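Local coordinates for putative exported protein (Bordetella pertussis Tohama I, PDB 2PFY), which binds pyroglutamic acid and probably delivers it, as an extracytoplasmic solute receptor, to a tripartite ATP-independent periplasmic (TRAP) transporter, at residues S87-S92 with Q242-K247; A98-L103 with K235-G240; S146-H151 with A278-D283. One frame throughout, in Å; residues are numbered along the deposited sequence.

Contact 1: residues S87-S92 with Q242-K247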
loop_
_atom_site.group_PDB
_atom_site.type_symbol
_atom_site.label_atom_id
_atom_site.label_comp_id
_atom_site.label_asym_id
_atom_site.label_seq_id
_atom_site.Cartn_x
_atom_site.Cartn_y
_atom_site.Cartn_z
ATOM N N SER A 87 -9.723 3.276 9.794
ATOM C CA SER A 87 -9.871 4.188 8.665
ATOM C C SER A 87 -9.279 5.561 8.901
ATOM O O SER A 87 -9.166 6.359 7.970
ATOM C CB SER A 87 -11.339 4.280 8.266
ATOM O OG SER A 87 -11.670 3.192 7.403
ATOM N N SER A 88 -8.925 5.840 10.156
ATOM C CA SER A 88 -8.158 7.043 10.496
ATOM C C SER A 88 -6.669 6.688 10.612
ATOM O O SER A 88 -6.325 5.532 10.828
ATOM C CB SER A 88 -8.669 7.651 11.801
ATOM O OG SER A 88 -8.361 6.801 12.878
ATOM N N PHE A 89 -5.781 7.660 10.431
ATOM C CA PHE A 89 -4.344 7.368 10.638
ATOM C C PHE A 89 -4.027 6.834 12.022
ATOM O O PHE A 89 -3.170 5.952 12.158
ATOM C CB PHE A 89 -3.458 8.574 10.339
ATOM C CG PHE A 89 -3.253 8.830 8.867
ATOM C CD1 PHE A 89 -2.484 7.959 8.098
ATOM C CD2 PHE A 89 -3.813 9.970 8.254
ATOM C CE1 PHE A 89 -2.278 8.200 6.709
ATOM C CE2 PHE A 89 -3.616 10.230 6.881
ATOM C CZ PHE A 89 -2.838 9.340 6.109
ATOM N N ASN A 90 -4.690 7.380 13.054
ATOM C CA ASN A 90 -4.407 6.959 14.456
ATOM C C ASN A 90 -4.773 5.496 14.659
ATOM O O ASN A 90 -3.993 4.731 15.209
ATOM C CB ASN A 90 -5.138 7.853 15.483
ATOM C CG ASN A 90 -4.430 9.200 15.714
ATOM O OD1 ASN A 90 -3.403 9.519 15.095
ATOM N ND2 ASN A 90 -5.000 10.002 16.608
ATOM N N GLU A 91 -5.934 5.091 14.153
ATOM C CA GLU A 91 -6.295 3.657 14.170
ATOM C C GLU A 91 -5.313 2.826 13.335
ATOM O O GLU A 91 -4.916 1.743 13.764
ATOM C CB GLU A 91 -7.708 3.422 13.645
ATOM C CG GLU A 91 -8.809 3.882 14.556
ATOM C CD GLU A 91 -10.158 3.800 13.867
ATOM O OE1 GLU A 91 -10.382 4.523 12.869
ATOM O OE2 GLU A 91 -10.985 2.991 14.315
ATOM N N SER A 92 -4.977 3.311 12.124
ATOM C CA SER A 92 -4.044 2.604 11.227
ATOM C C SER A 92 -2.717 2.325 11.929
ATOM O O SER A 92 -2.160 1.220 11.827
ATOM C CB SER A 92 -3.814 3.409 9.924
ATOM O OG SER A 92 -3.117 2.640 8.941
ATOM N N GLN A 242 4.654 10.650 8.998
ATOM C CA GLN A 242 4.474 12.127 9.041
ATOM C C GLN A 242 4.034 12.698 7.656
ATOM O O GLN A 242 3.182 13.593 7.548
ATOM C CB GLN A 242 5.781 12.820 9.439
ATOM C CG GLN A 242 6.298 12.529 10.851
ATOM C CD GLN A 242 7.723 13.100 11.102
ATOM O OE1 GLN A 242 8.426 13.540 10.166
ATOM N NE2 GLN A 242 8.135 13.105 12.371
ATOM N N THR A 243 4.650 12.197 6.603
ATOM C CA THR A 243 4.352 12.703 5.252
ATOM C C THR A 243 2.917 12.382 4.836
ATOM O O THR A 243 2.213 13.255 4.324
ATOM C CB THR A 243 5.367 12.126 4.226
ATOM O OG1 THR A 243 6.669 12.574 4.608
ATOM C CG2 THR A 243 5.074 12.637 2.811
ATOM N N ALA A 244 2.492 11.138 5.060
ATOM C CA ALA A 244 1.126 10.720 4.728
ATOM C C ALA A 244 0.114 11.607 5.439
ATOM O O ALA A 244 -0.808 12.170 4.793
ATOM C CB ALA A 244 0.902 9.243 5.074
ATOM N N ARG A 245 0.283 11.764 6.753
ATOM C CA ARG A 245 -0.563 12.685 7.521
ATOM C C ARG A 245 -0.499 14.111 6.981
ATOM O O ARG A 245 -1.534 14.764 6.808
ATOM C CB ARG A 245 -0.156 12.707 9.011
ATOM C CG ARG A 245 -0.509 11.453 9.797
ATOM C CD ARG A 245 -0.009 11.608 11.223
ATOM N NE ARG A 245 -0.157 10.349 11.986
ATOM C CZ ARG A 245 -1.259 10.011 12.625
ATOM N NH1 ARG A 245 -2.307 10.856 12.604
ATOM N NH2 ARG A 245 -1.315 8.841 13.286
ATOM N N ALA A 246 0.704 14.613 6.728
ATOM C CA ALA A 246 0.838 16.005 6.299
ATOM C C ALA A 246 0.309 16.279 4.885
ATOM O O ALA A 246 -0.044 17.437 4.554
ATOM C CB ALA A 246 2.277 16.462 6.403
ATOM N N LYS A 247 0.273 15.246 4.048
ATOM C CA LYS A 247 0.019 15.480 2.597
ATOM C C LYS A 247 -1.359 15.093 2.123
ATOM O O LYS A 247 -1.730 15.466 1.026
ATOM C CB LYS A 247 1.060 14.804 1.690
ATOM C CG LYS A 247 2.466 15.478 1.702
ATOM C CD LYS A 247 2.434 17.018 1.623
ATOM C CE LYS A 247 3.844 17.620 1.618
ATOM N NZ LYS A 247 3.849 19.073 1.219
#
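The Phe89 ring carries the aliphatic part of Arg245 on one face. Arg245 CG makes a CH-pi contact there, 4.2 Å from the ring centroid and offset toward the rim. The guanidinium of Arg245 is covered on one face in turn by Phe89 CB, with Arg245 NH1 and Phe89 CB 3.4 Å apart. At the guanidinium edge sits Asn90 OD1. The contact joins the first turn of helix 89-108 to the long helix 223-257 of a periplasmic binding protein fold. Such a long helix is a feature of TRAP receptors of the DctP family.

Phe89 and Arg245 run past each other in opposite directions. The ring and guanidinium planes are 46° apart, so the two groups do not stack flat. Beyond the arginine stem, Phe89 CE1 packs on Ala244 CB at 3.7 Å. Phe89 CZ comes equally near Ala244 O, which also binds the Thr248 hydroxyl. Pro122 and Trp241 touch the phenyl group as well.

Arg245 is extended from CG to NE, and this carries its charged end beyond the ring to Asn90. There Arg245 NH2 donates to Asn90 OD1 at 2.8 Å, in the carbonyl plane of the amide. A weak second bond runs from Arg245 NH1 to Asn90 OD1 at 3.0 Å. Both terminal nitrogens thus share one amide oxygen, through bent bonds. Arg245 NH2 also forms a salt bridge with Glu93, further along helix 89-108. This second anchor would limit rotation of the guanidinium.

The helix start is fixed by a capping box between Ser88 and Glu91. Glu91 N donates to Ser88 OG at 3.2 Å, nearly straight at 165°. In the return bond, Glu91 OE1 accepts weakly from Ser88 N at 3.3 Å.

Contact 2: residues A98-L103 with K235-G240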
loop_
_atom_site.group_PDB
_atom_site.type_symbol
_atom_site.label_atom_id
_atom_site.label_comp_id
_atom_site.label_asym_id
_atom_site.label_seq_id
_atom_site.Cartn_x
_atom_site.Cartn_y
_atom_site.Cartn_z
ATOM N N ALA A 98 0.483 -3.442 16.051
ATOM C CA ALA A 98 0.055 -4.844 16.279
ATOM C C ALA A 98 0.396 -5.807 15.133
ATOM O O ALA A 98 0.567 -7.018 15.358
ATOM C CB ALA A 98 -1.471 -4.903 16.525
ATOM N N THR A 99 0.445 -5.289 13.904
ATOM C CA THR A 99 0.656 -6.127 12.713
ATOM C C THR A 99 2.141 -6.402 12.466
ATOM O O THR A 99 2.541 -7.555 12.170
ATOM C CB THR A 99 0.036 -5.464 11.464
ATOM O OG1 THR A 99 -1.361 -5.252 11.684
ATOM C CG2 THR A 99 0.203 -6.315 10.234
ATOM N N ARG A 100 2.944 -5.343 12.600
ATOM C CA ARG A 100 4.363 -5.362 12.237
ATOM C C ARG A 100 5.176 -6.566 12.777
ATOM O O ARG A 100 5.835 -7.244 11.985
ATOM C CB ARG A 100 5.034 -4.064 12.660
ATOM C CG ARG A 100 6.324 -3.831 11.913
ATOM C CD ARG A 100 7.124 -2.690 12.470
ATOM N NE ARG A 100 8.450 -2.716 11.857
ATOM C CZ ARG A 100 9.253 -1.668 11.791
ATOM N NH1 ARG A 100 8.868 -0.530 12.338
ATOM N NH2 ARG A 100 10.432 -1.762 11.198
ATOM N N PRO A 101 5.154 -6.814 14.121
ATOM C CA PRO A 101 6.033 -7.908 14.583
ATOM C C PRO A 101 5.647 -9.267 14.009
ATOM O O PRO A 101 6.533 -10.073 13.725
ATOM C CB PRO A 101 5.914 -7.865 16.124
ATOM C CG PRO A 101 4.757 -7.032 16.430
ATOM C CD PRO A 101 4.471 -6.146 15.248
ATOM N N LEU A 102 4.348 -9.509 13.830
ATOM C CA LEU A 102 3.867 -10.719 13.168
ATOM C C LEU A 102 4.353 -10.862 11.728
ATOM O O LEU A 102 4.755 -11.958 11.292
ATOM C CB LEU A 102 2.336 -10.784 13.221
ATOM C CG LEU A 102 1.757 -11.113 14.601
ATOM C CD1 LEU A 102 0.243 -10.865 14.614
ATOM C CD2 LEU A 102 2.092 -12.553 14.989
ATOM N N LEU A 103 4.306 -9.762 10.976
ATOM C CA LEU A 103 4.829 -9.761 9.608
ATOM C C LEU A 103 6.339 -10.020 9.564
ATOM O O LEU A 103 6.821 -10.685 8.677
ATOM C CB LEU A 103 4.538 -8.414 8.920
ATOM C CG LEU A 103 3.072 -7.931 8.829
ATOM C CD1 LEU A 103 2.914 -6.843 7.760
ATOM C CD2 LEU A 103 2.075 -9.054 8.531
ATOM N N LYS A 235 14.005 5.767 10.734
ATOM C CA LYS A 235 13.823 7.164 10.353
ATOM C C LYS A 235 12.853 7.276 9.172
ATOM O O LYS A 235 12.025 8.195 9.115
ATOM C CB LYS A 235 15.173 7.783 9.962
ATOM C CG LYS A 235 16.017 8.328 11.167
ATOM C CD LYS A 235 17.169 9.257 10.680
ATOM C CE LYS A 235 16.788 10.781 10.610
ATOM N NZ LYS A 235 16.391 11.368 9.245
ATOM N N ALA A 236 12.966 6.341 8.230
ATOM C CA ALA A 236 12.040 6.288 7.082
ATOM C C ALA A 236 10.590 6.002 7.490
ATOM O O ALA A 236 9.655 6.577 6.921
ATOM C CB ALA A 236 12.530 5.274 6.024
ATOM N N GLU A 237 10.403 5.129 8.469
ATOM C CA GLU A 237 9.077 4.767 8.917
ATOM C C GLU A 237 8.410 6.005 9.553
ATOM O O GLU A 237 7.241 6.320 9.264
ATOM C CB GLU A 237 9.141 3.555 9.869
ATOM C CG GLU A 237 7.779 3.068 10.419
ATOM C CD GLU A 237 7.751 1.585 10.727
ATOM O OE1 GLU A 237 8.451 0.794 10.040
ATOM O OE2 GLU A 237 7.023 1.197 11.674
ATOM N N ILE A 238 9.167 6.712 10.388
ATOM C CA ILE A 238 8.673 7.948 11.016
ATOM C C ILE A 238 8.350 9.000 9.933
ATOM O O ILE A 238 7.267 9.597 9.949
ATOM C CB ILE A 238 9.676 8.490 12.084
ATOM C CG1 ILE A 238 9.824 7.476 13.235
ATOM C CG2 ILE A 238 9.244 9.910 12.585
ATOM C CD1 ILE A 238 11.124 7.629 14.056
ATOM N N ARG A 239 9.284 9.213 9.009
ATOM C CA ARG A 239 9.126 10.188 7.921
ATOM C C ARG A 239 7.886 9.822 7.100
ATOM O O ARG A 239 7.108 10.707 6.693
ATOM C CB ARG A 239 10.399 10.193 7.048
ATOM C CG ARG A 239 10.452 11.208 5.926
ATOM C CD ARG A 239 11.684 10.945 4.974
ATOM N NE ARG A 239 12.805 10.699 5.793
ATOM C CZ ARG A 239 13.653 9.683 5.751
ATOM N NH1 ARG A 239 13.682 8.730 4.807
ATOM N NH2 ARG A 239 14.541 9.703 6.694
ATOM N N GLY A 240 7.716 8.521 6.856
ATOM C CA GLY A 240 6.621 8.031 6.004
ATOM C C GLY A 240 5.262 8.341 6.608
ATOM O O GLY A 240 4.374 8.860 5.927
#
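Arg100, as modelled, lays its guanidinium over the carboxylate of Glu237, with Glu237 OE1 over one face of the arginine group. The pair spans the gap between helix 89-108 and the long helix 223-257 of this periplasmic binding protein fold. The helices stand well apart here: Arg100 CA and Glu237 CA are 11.7 Å from each other. Only these two side chains bridge the two segments.

Both are extended and point across the gap. Arg100 has CG anti to its backbone N (chi1 -160°), and its chain stays straight to NE. Glu237 reaches out the same way from the other helix. The two side chains cross obliquely, and the flat groups are 33° apart in the model.

A salt bridge joins Arg100 NH1 and Glu237 OE2, at 2.6 Å. Arg100 NH1 is modelled too near the carboxylate, so its exact place is doubtful. The fine detail of the overlap and the plane angle share that doubt.

The carboxylate has other partners. Glu237 OE2 is hydrogen-bonded to Trp96 NE1, one turn before Arg100 on helix 89-108. Glu237 OE1 is hydrogen-bonded to Gly117 N of strand 112-119. Glu237 therefore ties the long helix to both a helix and a sheet strand. Near Arg100 helix 89-108 is kinked. Pro101 N bears no hydrogen for a bond to the preceding turn, but regular bonding resumes with Leu103 N to Thr99 O at 3.1 Å.

Contact 3: residues S146-H151 with A278-D283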
loop_
_atom_site.group_PDB
_atom_site.type_symbol
_atom_site.label_atom_id
_atom_site.label_comp_id
_atom_site.label_asym_id
_atom_site.label_seq_id
_atom_site.Cartn_x
_atom_site.Cartn_y
_atom_site.Cartn_z
ATOM N N SER A 146 -5.098 -5.872 -5.564
ATOM C CA SER A 146 -4.666 -6.841 -4.550
ATOM C C SER A 146 -5.779 -7.898 -4.430
ATOM O O SER A 146 -6.897 -7.694 -4.945
ATOM C CB SER A 146 -4.422 -6.132 -3.209
ATOM O OG SER A 146 -5.633 -5.590 -2.686
ATOM N N ALA A 147 -5.460 -9.033 -3.799
ATOM C CA ALA A 147 -6.459 -10.042 -3.429
ATOM C C ALA A 147 -7.595 -9.437 -2.601
ATOM O O ALA A 147 -8.771 -9.673 -2.890
ATOM C CB ALA A 147 -5.766 -11.228 -2.670
ATOM N N SER A 148 -7.259 -8.643 -1.586
ATOM C CA SER A 148 -8.285 -7.995 -0.754
ATOM C C SER A 148 -9.210 -7.065 -1.546
ATOM O O SER A 148 -10.449 -7.163 -1.425
ATOM C CB SER A 148 -7.659 -7.247 0.427
ATOM O OG SER A 148 -8.683 -6.725 1.264
ATOM N N THR A 149 -8.645 -6.167 -2.353
ATOM C CA THR A 149 -9.494 -5.288 -3.145
ATOM C C THR A 149 -10.300 -6.000 -4.247
ATOM O O THR A 149 -11.378 -5.525 -4.619
ATOM C CB THR A 149 -8.714 -4.058 -3.734
ATOM O OG1 THR A 149 -7.600 -4.509 -4.515
ATOM C CG2 THR A 149 -8.249 -3.107 -2.607
ATOM N N SER A 150 -9.779 -7.106 -4.779
ATOM C CA SER A 150 -10.555 -7.969 -5.689
ATOM C C SER A 150 -11.805 -8.539 -5.013
ATOM O O SER A 150 -12.914 -8.446 -5.559
ATOM C CB SER A 150 -9.705 -9.136 -6.194
ATOM O OG SER A 150 -9.016 -8.788 -7.365
ATOM N N HIS A 151 -11.604 -9.115 -3.830
ATOM C CA HIS A 151 -12.685 -9.611 -3.004
ATOM C C HIS A 151 -13.682 -8.491 -2.628
ATOM O O HIS A 151 -14.902 -8.661 -2.745
ATOM C CB HIS A 151 -12.110 -10.276 -1.752
ATOM C CG HIS A 151 -13.143 -10.960 -0.906
ATOM N ND1 HIS A 151 -13.115 -10.928 0.473
ATOM C CD2 HIS A 151 -14.236 -11.683 -1.244
ATOM C CE1 HIS A 151 -14.145 -11.608 0.948
ATOM N NE2 HIS A 151 -14.838 -12.081 -0.074
ATOM N N ALA A 278 -17.685 -5.453 7.759
ATOM C CA ALA A 278 -18.116 -6.472 8.733
ATOM C C ALA A 278 -17.963 -7.897 8.181
ATOM O O ALA A 278 -17.403 -8.768 8.850
ATOM C CB ALA A 278 -19.574 -6.213 9.197
ATOM N N THR A 279 -18.438 -8.125 6.960
ATOM C CA THR A 279 -18.266 -9.419 6.296
ATOM C C THR A 279 -16.782 -9.785 6.156
ATOM O O THR A 279 -16.361 -10.894 6.508
ATOM C CB THR A 279 -18.898 -9.384 4.894
ATOM O OG1 THR A 279 -20.269 -9.017 5.009
ATOM C CG2 THR A 279 -18.791 -10.706 4.191
HETATM N N MSE A 280 -15.985 -8.841 5.650
HETATM C CA MSE A 280 -14.592 -9.142 5.362
HETATM C C MSE A 280 -13.749 -9.440 6.602
HETATM O O MSE A 280 -12.880 -10.312 6.538
HETATM C CB MSE A 280 -13.956 -8.060 4.476
HETATM C CG MSE A 280 -14.530 -8.043 3.067
HETATM SE SE MSE A 280 -13.615 -6.737 1.908
HETATM C CE MSE A 280 -11.760 -7.540 1.994
ATOM N N VAL A 281 -13.993 -8.747 7.716
ATOM C CA VAL A 281 -13.219 -8.995 8.938
ATOM C C VAL A 281 -13.597 -10.365 9.545
ATOM O O VAL A 281 -12.771 -11.023 10.196
ATOM C CB VAL A 281 -13.328 -7.845 9.970
ATOM C CG1 VAL A 281 -14.684 -7.820 10.678
ATOM C CG2 VAL A 281 -12.200 -7.909 10.992
ATOM N N SER A 282 -14.844 -10.772 9.309
ATOM C CA SER A 282 -15.329 -12.094 9.694
ATOM C C SER A 282 -14.656 -13.154 8.807
ATOM O O SER A 282 -14.038 -14.095 9.326
ATOM C CB SER A 282 -16.875 -12.136 9.651
ATOM O OG SER A 282 -17.390 -13.451 9.474
ATOM N N ASP A 283 -14.760 -12.985 7.487
ATOM C CA ASP A 283 -14.075 -13.823 6.497
ATOM C C ASP A 283 -12.589 -13.938 6.816
ATOM O O ASP A 283 -12.000 -15.024 6.696
ATOM C CB ASP A 283 -14.195 -13.199 5.096
ATOM C CG ASP A 283 -15.532 -13.474 4.423
ATOM O OD1 ASP A 283 -16.266 -14.340 4.921
ATOM O OD2 ASP A 283 -15.835 -12.831 3.383
HETATM O O HOH W 1 -17.276 -13.678 0.522
#
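Van der Waals packing in this contact centres on Met280, present as selenomethionine, which reaches from helix 267-287 to the start of helix 147-155. Both helices belong to the periplasmic binding protein fold. Their short segments run at 133° to each other, with axes 12.0 Å apart. Met280 bends at its last torsion (chi3 61°), which rests its methyl against the Ser148 hydroxyl and the His151 ring. Met280 CE meets Ser148 OG at 3.3 Å. Met280 CE also lies 4.0 Å from His151 ND1. The selenium of Met280 is oblique to the His151 imidazole, 5.2 Å from its centroid. Met152, Leu155 and Pro83 also pack on Met280.

At the rim of the imidazole, Asp283 OD2 faces a ring carbon, 3.2 Å from His151 CE1. The ring and carboxylate planes are 35° apart. The polar link between the two residues runs through a water. This water sits in the ring plane, hydrogen-bonded to His151 NE2 at 3.0 Å. It donates a weak bond to Asp283 OD2.

Hydrogen bonds also mark the start of helix 147-155. Ser146 takes the N-cap position right after Tyr145, a residue of the pyroglutamic acid pocket. Thr149 OG1 is hydrogen-bonded to Tyr145 N. Thr149 OG1 also shares a hydrogen bond with Ser146 OG at 2.9 Å.

How the contacts relate
Contacts 1 and 2 hold the same two elements, helix 89-108 and helix 223-257, at points 13 Å apart between centres. Contact 1 is partly buried and mixes ring packing with an amide-guanidinium grip. Contact 2 is a surface contact, where the helices are further apart and one ion pair spans them. Contact 3 joins other helices, 147-155 and 267-287. Its centre is 22 to 23 Å from the other two, and it touches neither. It too is partly buried, but it uses a bent selenomethionine and a water bridge where contact 1 uses a phenyl ring and direct bonds from an arginine. None is fully core; in contacts 1 and 3 close packing is joined to polar links.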